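Protein (GYP1P) (Saccharomyces cerevisiae, PDB 1FKM) stimulates GTP hydrolysis by Ypt/Rab GTPases through its TBC domain, described here, acting as a negative regulator of Ypt1 on the Golgi and Ypt7 on the vacuole. Local coordinates at residues S112-R123 / E175-L186. Residues are numbered along the deposited sequence; the frame is centred on the assembly and turned at random.
Sequences SLQRILYLWAIR and EADTFWCLTKLL
The CA atoms of Ile116 and Phe179, 5.5 Å apart, are the nearest pair across two helix segments running in roughly the same direction, their axes 9.6 Å apart and crossing at -41°. Ile116 is the knob, set in a hole formed by Glu175, Thr178, Phe179 and Leu182; with CG1 beside its backbone N (chi1 -66°), CD1 extends to CG2 of Thr178, while CG2 passes CB of Phe179, the two side chains sliding by each other in opposite directions. Over one face of the Phe179 ring, CD2 of Leu119 sits 3.6 Å from the ring centroid in a CH-pi contact; on the opposite face OG1 of Thr183 sits toward the rim, while hydrogen-bonded to O of Phe179. Farther along, CD1 of Leu186 packs obliquely against Trp120, 3.3 Å from CE2, and a water links NE1 of that indole to O of Thr183. At the other end Arg115 grips Glu175 side-on, NE to OE1 at 2.9 Å and NH2 to OE2 at 2.6 Å, both oxygens met on their syn sides. OE1 also has a hydrogen bond with OH of Tyr68, on helix 57-74. Replacing Glu175 by an alanine is likely to leave the Arg115 guanidinium without its carboxylate mate and the fixed orientation it gives. One knob-into-hole contact, flanked by a two-nitrogen salt bridge, thus joins helices 107-123 and 168-186 within the all-helical TBC fold, the side chain of Leu117 about 9 Å from that of Gln131, the glutamine finger.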
ATOM      1  N   SER A 112     -15.944  -0.211  -8.628  1.00 21.37           N
ATOM      2  CA  SER A 112     -14.809   0.673  -8.878  1.00 19.96           C
ATOM      3  C   SER A 112     -13.504  -0.114  -8.832  1.00 19.96           C
ATOM      4  O   SER A 112     -12.665   0.023  -9.721  1.00 19.01           O
ATOM      5  CB  SER A 112     -14.755   1.803  -7.843  1.00 22.46           C
ATOM      6  OG  SER A 112     -15.704   2.815  -8.133  1.00 22.03           O
ATOM      7  N   LEU A 113     -13.331  -0.932  -7.795  1.00 18.49           N
ATOM      8  CA  LEU A 113     -12.111  -1.729  -7.668  1.00 18.69           C
ATOM      9  C   LEU A 113     -11.999  -2.747  -8.800  1.00 19.36           C
ATOM     10  O   LEU A 113     -10.909  -3.042  -9.278  1.00 16.78           O
ATOM     11  CB  LEU A 113     -12.072  -2.436  -6.306  1.00 21.16           C
ATOM     12  CG  LEU A 113     -11.996  -1.495  -5.094  1.00 23.32           C
ATOM     13  CD1 LEU A 113     -11.872  -2.316  -3.805  1.00 25.01           C
ATOM     14  CD2 LEU A 113     -10.791  -0.550  -5.233  1.00 21.57           C
ATOM     15  N   GLN A 114     -13.137  -3.274  -9.238  1.00 18.75           N
ATOM     16  CA  GLN A 114     -13.154  -4.246 -10.329  1.00 21.25           C
ATOM     17  C   GLN A 114     -12.542  -3.620 -11.588  1.00 20.21           C
ATOM     18  O   GLN A 114     -11.682  -4.222 -12.244  1.00 19.58           O
ATOM     19  CB  GLN A 114     -14.603  -4.679 -10.599  1.00 24.97           C
ATOM     20  CG  GLN A 114     -14.841  -5.542 -11.841  1.00 30.89           C
ATOM     21  CD  GLN A 114     -14.383  -6.981 -11.679  1.00 33.03           C
ATOM     22  OE1 GLN A 114     -14.549  -7.585 -10.618  1.00 34.82           O
ATOM     23  NE2 GLN A 114     -13.824  -7.547 -12.745  1.00 32.28           N
ATOM     24  N   ARG A 115     -12.980  -2.409 -11.915  1.00 20.30           N
ATOM     25  CA  ARG A 115     -12.478  -1.712 -13.101  1.00 19.27           C
ATOM     26  C   ARG A 115     -10.996  -1.359 -12.982  1.00 18.70           C
ATOM     27  O   ARG A 115     -10.225  -1.528 -13.932  1.00 17.96           O
ATOM     28  CB  ARG A 115     -13.288  -0.436 -13.355  1.00 22.12           C
ATOM     29  CG  ARG A 115     -14.736  -0.676 -13.767  1.00 28.70           C
ATOM     30  CD  ARG A 115     -15.411   0.620 -14.199  1.00 31.52           C
ATOM     31  NE  ARG A 115     -15.788   1.480 -13.080  1.00 33.44           N
ATOM     32  CZ  ARG A 115     -16.958   1.421 -12.447  1.00 36.74           C
ATOM     33  NH1 ARG A 115     -17.874   0.534 -12.819  1.00 35.71           N
ATOM     34  NH2 ARG A 115     -17.223   2.258 -11.448  1.00 34.84           N
ATOM     35  N   ILE A 116     -10.601  -0.857 -11.818  1.00 18.73           N
ATOM     36  CA  ILE A 116      -9.205  -0.495 -11.590  1.00 19.57           C
ATOM     37  C   ILE A 116      -8.278  -1.693 -11.762  1.00 18.73           C
ATOM     38  O   ILE A 116      -7.280  -1.626 -12.487  1.00 20.15           O
ATOM     39  CB  ILE A 116      -9.009   0.082 -10.167  1.00 18.20           C
ATOM     40  CG1 ILE A 116      -9.748   1.419 -10.045  1.00 18.22           C
ATOM     41  CG2 ILE A 116      -7.524   0.255  -9.880  1.00 18.99           C
ATOM     42  CD1 ILE A 116      -9.832   1.961  -8.612  1.00 18.08           C
ATOM     43  N   LEU A 117      -8.608  -2.795 -11.099  1.00 15.04           N
ATOM     44  CA  LEU A 117      -7.772  -3.983 -11.174  1.00 15.95           C
ATOM     45  C   LEU A 117      -7.797  -4.617 -12.551  1.00 17.05           C
ATOM     46  O   LEU A 117      -6.783  -5.138 -13.017  1.00 16.96           O
ATOM     47  CB  LEU A 117      -8.211  -5.007 -10.129  1.00 17.87           C
ATOM     48  CG  LEU A 117      -8.035  -4.534  -8.683  1.00 19.16           C
ATOM     49  CD1 LEU A 117      -8.563  -5.599  -7.728  1.00 18.72           C
ATOM     50  CD2 LEU A 117      -6.568  -4.256  -8.407  1.00 19.23           C
ATOM     51  N   TYR A 118      -8.954  -4.567 -13.201  1.00 18.01           N
ATOM     52  CA  TYR A 118      -9.085  -5.147 -14.531  1.00 19.95           C
ATOM     53  C   TYR A 118      -8.170  -4.416 -15.507  1.00 19.33           C
ATOM     54  O   TYR A 118      -7.436  -5.046 -16.273  1.00 20.61           O
ATOM     55  CB  TYR A 118     -10.535  -5.052 -15.010  1.00 20.36           C
ATOM     56  CG  TYR A 118     -10.749  -5.586 -16.406  1.00 23.24           C
ATOM     57  CD1 TYR A 118     -10.578  -6.942 -16.691  1.00 22.61           C
ATOM     58  CD2 TYR A 118     -11.109  -4.732 -17.449  1.00 26.75           C
ATOM     59  CE1 TYR A 118     -10.761  -7.437 -17.985  1.00 27.74           C
ATOM     60  CE2 TYR A 118     -11.292  -5.213 -18.747  1.00 29.07           C
ATOM     61  CZ  TYR A 118     -11.116  -6.565 -19.008  1.00 29.95           C
ATOM     62  OH  TYR A 118     -11.275  -7.036 -20.296  1.00 31.37           O
ATOM     63  N   LEU A 119      -8.213  -3.086 -15.479  1.00 19.48           N
ATOM     64  CA  LEU A 119      -7.382  -2.296 -16.382  1.00 21.11           C
ATOM     65  C   LEU A 119      -5.899  -2.551 -16.149  1.00 20.93           C
ATOM     66  O   LEU A 119      -5.126  -2.677 -17.101  1.00 21.59           O
ATOM     67  CB  LEU A 119      -7.680  -0.801 -16.231  1.00 19.04           C
ATOM     68  CG  LEU A 119      -6.895   0.095 -17.201  1.00 22.81           C
ATOM     69  CD1 LEU A 119      -7.185  -0.325 -18.644  1.00 22.88           C
ATOM     70  CD2 LEU A 119      -7.271   1.552 -16.977  1.00 21.81           C
ATOM     71  N   TRP A 120      -5.489  -2.627 -14.884  1.00 20.98           N
ATOM     72  CA  TRP A 120      -4.082  -2.885 -14.591  1.00 18.78           C
ATOM     73  C   TRP A 120      -3.698  -4.273 -15.103  1.00 20.20           C
ATOM     74  O   TRP A 120      -2.626  -4.458 -15.695  1.00 19.10           O
ATOM     75  CB  TRP A 120      -3.808  -2.812 -13.085  1.00 21.39           C
ATOM     76  CG  TRP A 120      -2.343  -2.986 -12.763  1.00 19.97           C
ATOM     77  CD1 TRP A 120      -1.404  -2.001 -12.659  1.00 22.24           C
ATOM     78  CD2 TRP A 120      -1.648  -4.225 -12.575  1.00 20.60           C
ATOM     79  NE1 TRP A 120      -0.165  -2.551 -12.419  1.00 22.34           N
ATOM     80  CE2 TRP A 120      -0.286  -3.913 -12.365  1.00 20.74           C
ATOM     81  CE3 TRP A 120      -2.042  -5.571 -12.569  1.00 20.37           C
ATOM     82  CZ2 TRP A 120       0.685  -4.898 -12.152  1.00 22.05           C
ATOM     83  CZ3 TRP A 120      -1.077  -6.547 -12.358  1.00 21.60           C
ATOM     84  CH2 TRP A 120       0.270  -6.206 -12.154  1.00 20.76           C
ATOM     85  N   ALA A 121      -4.569  -5.252 -14.872  1.00 19.35           N
ATOM     86  CA  ALA A 121      -4.297  -6.622 -15.304  1.00 19.69           C
ATOM     87  C   ALA A 121      -4.164  -6.724 -16.824  1.00 21.54           C
ATOM     88  O   ALA A 121      -3.289  -7.424 -17.335  1.00 21.98           O
ATOM     89  CB  ALA A 121      -5.398  -7.552 -14.809  1.00 23.84           C
ATOM     90  N   ILE A 122      -5.026  -6.018 -17.545  1.00 21.71           N
ATOM     91  CA  ILE A 122      -4.986  -6.038 -19.008  1.00 25.65           C
ATOM     92  C   ILE A 122      -3.705  -5.379 -19.517  1.00 26.52           C
ATOM     93  O   ILE A 122      -3.161  -5.767 -20.553  1.00 25.60           O
ATOM     94  CB  ILE A 122      -6.212  -5.309 -19.600  1.00 35.29           C
ATOM     95  CG1 ILE A 122      -7.479  -6.103 -19.279  1.00 38.36           C
ATOM     96  CG2 ILE A 122      -6.054  -5.123 -21.104  1.00 41.04           C
ATOM     97  CD1 ILE A 122      -7.446  -7.536 -19.762  1.00 41.59           C
ATOM     98  N   ARG A 123      -3.218  -4.391 -18.774  1.00 24.17           N
ATOM     99  CA  ARG A 123      -2.002  -3.686 -19.154  1.00 26.85           C
ATOM    100  C   ARG A 123      -0.712  -4.385 -18.735  1.00 27.05           C
ATOM    101  O   ARG A 123       0.380  -3.925 -19.073  1.00 27.81           O
ATOM    102  CB  ARG A 123      -2.014  -2.273 -18.582  1.00 30.96           C
ATOM    103  CG  ARG A 123      -2.967  -1.339 -19.276  1.00 35.16           C
ATOM    104  CD  ARG A 123      -2.603   0.087 -18.928  1.00 37.90           C
ATOM    105  NE  ARG A 123      -3.318   1.052 -19.750  1.00 43.87           N
ATOM    106  CZ  ARG A 123      -2.892   2.288 -19.972  1.00 43.35           C
ATOM    107  NH1 ARG A 123      -1.751   2.696 -19.432  1.00 44.71           N
ATOM    108  NH2 ARG A 123      -3.605   3.113 -20.726  1.00 45.17           N
ATOM    109  N   GLU A 175     -11.163   6.736  -9.405  1.00 18.04           N
ATOM    110  CA  GLU A 175     -10.704   5.475  -9.976  1.00 17.42           C
ATOM    111  C   GLU A 175      -9.418   5.676 -10.769  1.00 17.14           C
ATOM    112  O   GLU A 175      -8.481   4.894 -10.659  1.00 15.81           O
ATOM    113  CB  GLU A 175     -11.776   4.888 -10.907  1.00 20.31           C
ATOM    114  CG  GLU A 175     -12.890   4.131 -10.192  1.00 21.36           C
ATOM    115  CD  GLU A 175     -13.986   3.669 -11.142  1.00 24.28           C
ATOM    116  OE1 GLU A 175     -13.677   3.309 -12.301  1.00 24.37           O
ATOM    117  OE2 GLU A 175     -15.158   3.650 -10.720  1.00 25.97           O
ATOM    118  N   ALA A 176      -9.393   6.728 -11.580  1.00 17.59           N
ATOM    119  CA  ALA A 176      -8.226   7.032 -12.402  1.00 17.19           C
ATOM    120  C   ALA A 176      -6.993   7.322 -11.536  1.00 16.47           C
ATOM    121  O   ALA A 176      -5.915   6.763 -11.765  1.00 17.18           O
ATOM    122  CB  ALA A 176      -8.535   8.228 -13.303  1.00 16.64           C
ATOM    123  N   ASP A 177      -7.151   8.190 -10.543  1.00 16.80           N
ATOM    124  CA  ASP A 177      -6.033   8.526  -9.668  1.00 17.60           C
ATOM    125  C   ASP A 177      -5.521   7.271  -8.959  1.00 18.06           C
ATOM    126  O   ASP A 177      -4.316   7.052  -8.871  1.00 17.54           O
ATOM    127  CB  ASP A 177      -6.447   9.560  -8.619  1.00 18.73           C
ATOM    128  CG  ASP A 177      -6.784  10.917  -9.226  1.00 22.54           C
ATOM    129  OD1 ASP A 177      -6.580  11.111 -10.449  1.00 21.17           O
ATOM    130  OD2 ASP A 177      -7.246  11.800  -8.468  1.00 23.66           O
ATOM    131  N   THR A 178      -6.445   6.457  -8.456  1.00 17.05           N
ATOM    132  CA  THR A 178      -6.093   5.230  -7.756  1.00 16.23           C
ATOM    133  C   THR A 178      -5.327   4.300  -8.696  1.00 17.16           C
ATOM    134  O   THR A 178      -4.281   3.748  -8.335  1.00 17.12           O
ATOM    135  CB  THR A 178      -7.368   4.529  -7.231  1.00 15.98           C
ATOM    136  OG1 THR A 178      -8.058   5.416  -6.337  1.00 18.65           O
ATOM    137  CG2 THR A 178      -7.013   3.248  -6.477  1.00 17.02           C
ATOM    138  N   PHE A 179      -5.850   4.139  -9.906  1.00 16.61           N
ATOM    139  CA  PHE A 179      -5.230   3.288 -10.925  1.00 16.43           C
ATOM    140  C   PHE A 179      -3.797   3.704 -11.277  1.00 16.47           C
ATOM    141  O   PHE A 179      -2.881   2.871 -11.309  1.00 16.92           O
ATOM    142  CB  PHE A 179      -6.077   3.312 -12.201  1.00 18.47           C
ATOM    143  CG  PHE A 179      -5.380   2.731 -13.395  1.00 19.17           C
ATOM    144  CD1 PHE A 179      -5.209   1.356 -13.518  1.00 20.33           C
ATOM    145  CD2 PHE A 179      -4.854   3.567 -14.384  1.00 20.69           C
ATOM    146  CE1 PHE A 179      -4.520   0.816 -14.607  1.00 21.73           C
ATOM    147  CE2 PHE A 179      -4.163   3.036 -15.478  1.00 20.72           C
ATOM    148  CZ  PHE A 179      -3.995   1.659 -15.589  1.00 20.81           C
ATOM    149  N   TRP A 180      -3.601   4.985 -11.568  1.00 16.88           N
ATOM    150  CA  TRP A 180      -2.266   5.460 -11.931  1.00 17.15           C
ATOM    151  C   TRP A 180      -1.281   5.375 -10.764  1.00 18.37           C
ATOM    152  O   TRP A 180      -0.084   5.151 -10.969  1.00 18.34           O
ATOM    153  CB  TRP A 180      -2.323   6.904 -12.446  1.00 18.30           C
ATOM    154  CG  TRP A 180      -3.022   7.041 -13.766  1.00 19.28           C
ATOM    155  CD1 TRP A 180      -4.176   7.720 -14.013  1.00 18.37           C
ATOM    156  CD2 TRP A 180      -2.607   6.481 -15.021  1.00 22.41           C
ATOM    157  NE1 TRP A 180      -4.510   7.619 -15.343  1.00 22.31           N
ATOM    158  CE2 TRP A 180      -3.563   6.865 -15.985  1.00 21.80           C
ATOM    159  CE3 TRP A 180      -1.519   5.693 -15.422  1.00 24.49           C
ATOM    160  CZ2 TRP A 180      -3.468   6.490 -17.331  1.00 24.87           C
ATOM    161  CZ3 TRP A 180      -1.424   5.320 -16.767  1.00 25.71           C
ATOM    162  CH2 TRP A 180      -2.395   5.722 -17.700  1.00 24.67           C
ATOM    163  N   CYS A 181      -1.772   5.571  -9.544  1.00 17.31           N
ATOM    164  CA  CYS A 181      -0.892   5.483  -8.385  1.00 17.79           C
ATOM    165  C   CYS A 181      -0.578   4.026  -8.072  1.00 18.67           C
ATOM    166  O   CYS A 181       0.546   3.702  -7.684  1.00 18.45           O
ATOM    167  CB  CYS A 181      -1.514   6.191  -7.178  1.00 19.69           C
ATOM    168  SG  CYS A 181      -1.523   8.006  -7.392  1.00 20.74           S
ATOM    169  N   LEU A 182      -1.560   3.144  -8.247  1.00 17.15           N
ATOM    170  CA  LEU A 182      -1.326   1.718  -8.024  1.00 19.02           C
ATOM    171  C   LEU A 182      -0.272   1.294  -9.039  1.00 18.98           C
ATOM    172  O   LEU A 182       0.641   0.526  -8.732  1.00 18.00           O
ATOM    173  CB  LEU A 182      -2.599   0.900  -8.280  1.00 22.61           C
ATOM    174  CG  LEU A 182      -2.412  -0.624  -8.300  1.00 22.53           C
ATOM    175  CD1 LEU A 182      -1.988  -1.105  -6.915  1.00 23.77           C
ATOM    176  CD2 LEU A 182      -3.705  -1.300  -8.725  1.00 23.72           C
ATOM    177  N   THR A 183      -0.413   1.803 -10.261  1.00 19.23           N
ATOM    178  CA  THR A 183       0.521   1.473 -11.328  1.00 18.72           C
ATOM    179  C   THR A 183       1.937   1.919 -10.968  1.00 19.21           C
ATOM    180  O   THR A 183       2.892   1.156 -11.131  1.00 19.93           O
ATOM    181  CB  THR A 183       0.076   2.117 -12.666  1.00 21.59           C
ATOM    182  OG1 THR A 183      -1.180   1.549 -13.068  1.00 21.25           O
ATOM    183  CG2 THR A 183       1.111   1.860 -13.768  1.00 21.57           C
ATOM    184  N   LYS A 184       2.071   3.140 -10.459  1.00 17.18           N
ATOM    185  CA  LYS A 184       3.383   3.668 -10.079  1.00 18.91           C
ATOM    186  C   LYS A 184       4.003   2.842  -8.959  1.00 19.38           C
ATOM    187  O   LYS A 184       5.210   2.608  -8.951  1.00 19.93           O
ATOM    188  CB  LYS A 184       3.269   5.131  -9.619  1.00 27.60           C
ATOM    189  CG  LYS A 184       3.138   6.146 -10.741  1.00 35.41           C
ATOM    190  CD  LYS A 184       4.427   6.245 -11.547  1.00 42.45           C
ATOM    191  CE  LYS A 184       4.306   7.264 -12.677  1.00 46.65           C
ATOM    192  NZ  LYS A 184       5.545   7.310 -13.508  1.00 48.52           N
ATOM    193  N   LEU A 185       3.174   2.408  -8.011  1.00 18.75           N
ATOM    194  CA  LEU A 185       3.651   1.604  -6.888  1.00 20.69           C
ATOM    195  C   LEU A 185       4.216   0.278  -7.378  1.00 21.27           C
ATOM    196  O   LEU A 185       5.361  -0.068  -7.088  1.00 21.76           O
ATOM    197  CB  LEU A 185       2.508   1.316  -5.908  1.00 24.63           C
ATOM    198  CG  LEU A 185       2.896   0.442  -4.708  1.00 28.16           C
ATOM    199  CD1 LEU A 185       3.867   1.215  -3.822  1.00 28.84           C
ATOM    200  CD2 LEU A 185       1.647   0.049  -3.919  1.00 29.01           C
ATOM    201  N   LEU A 186       3.404  -0.454  -8.132  1.00 20.29           N
ATOM    202  CA  LEU A 186       3.800  -1.755  -8.640  1.00 21.68           C
ATOM    203  C   LEU A 186       4.993  -1.730  -9.604  1.00 22.08           C
ATOM    204  O   LEU A 186       5.691  -2.736  -9.754  1.00 21.79           O
ATOM    205  CB  LEU A 186       2.590  -2.438  -9.292  1.00 25.57           C
ATOM    206  CG  LEU A 186       1.413  -2.721  -8.345  1.00 28.13           C
ATOM    207  CD1 LEU A 186       0.283  -3.371  -9.113  1.00 28.98           C
ATOM    208  CD2 LEU A 186       1.857  -3.628  -7.212  1.00 31.49           C
TER
HETATM  209  O   HOH W   1       2.525  -1.432 -12.536  1.00 19.90           O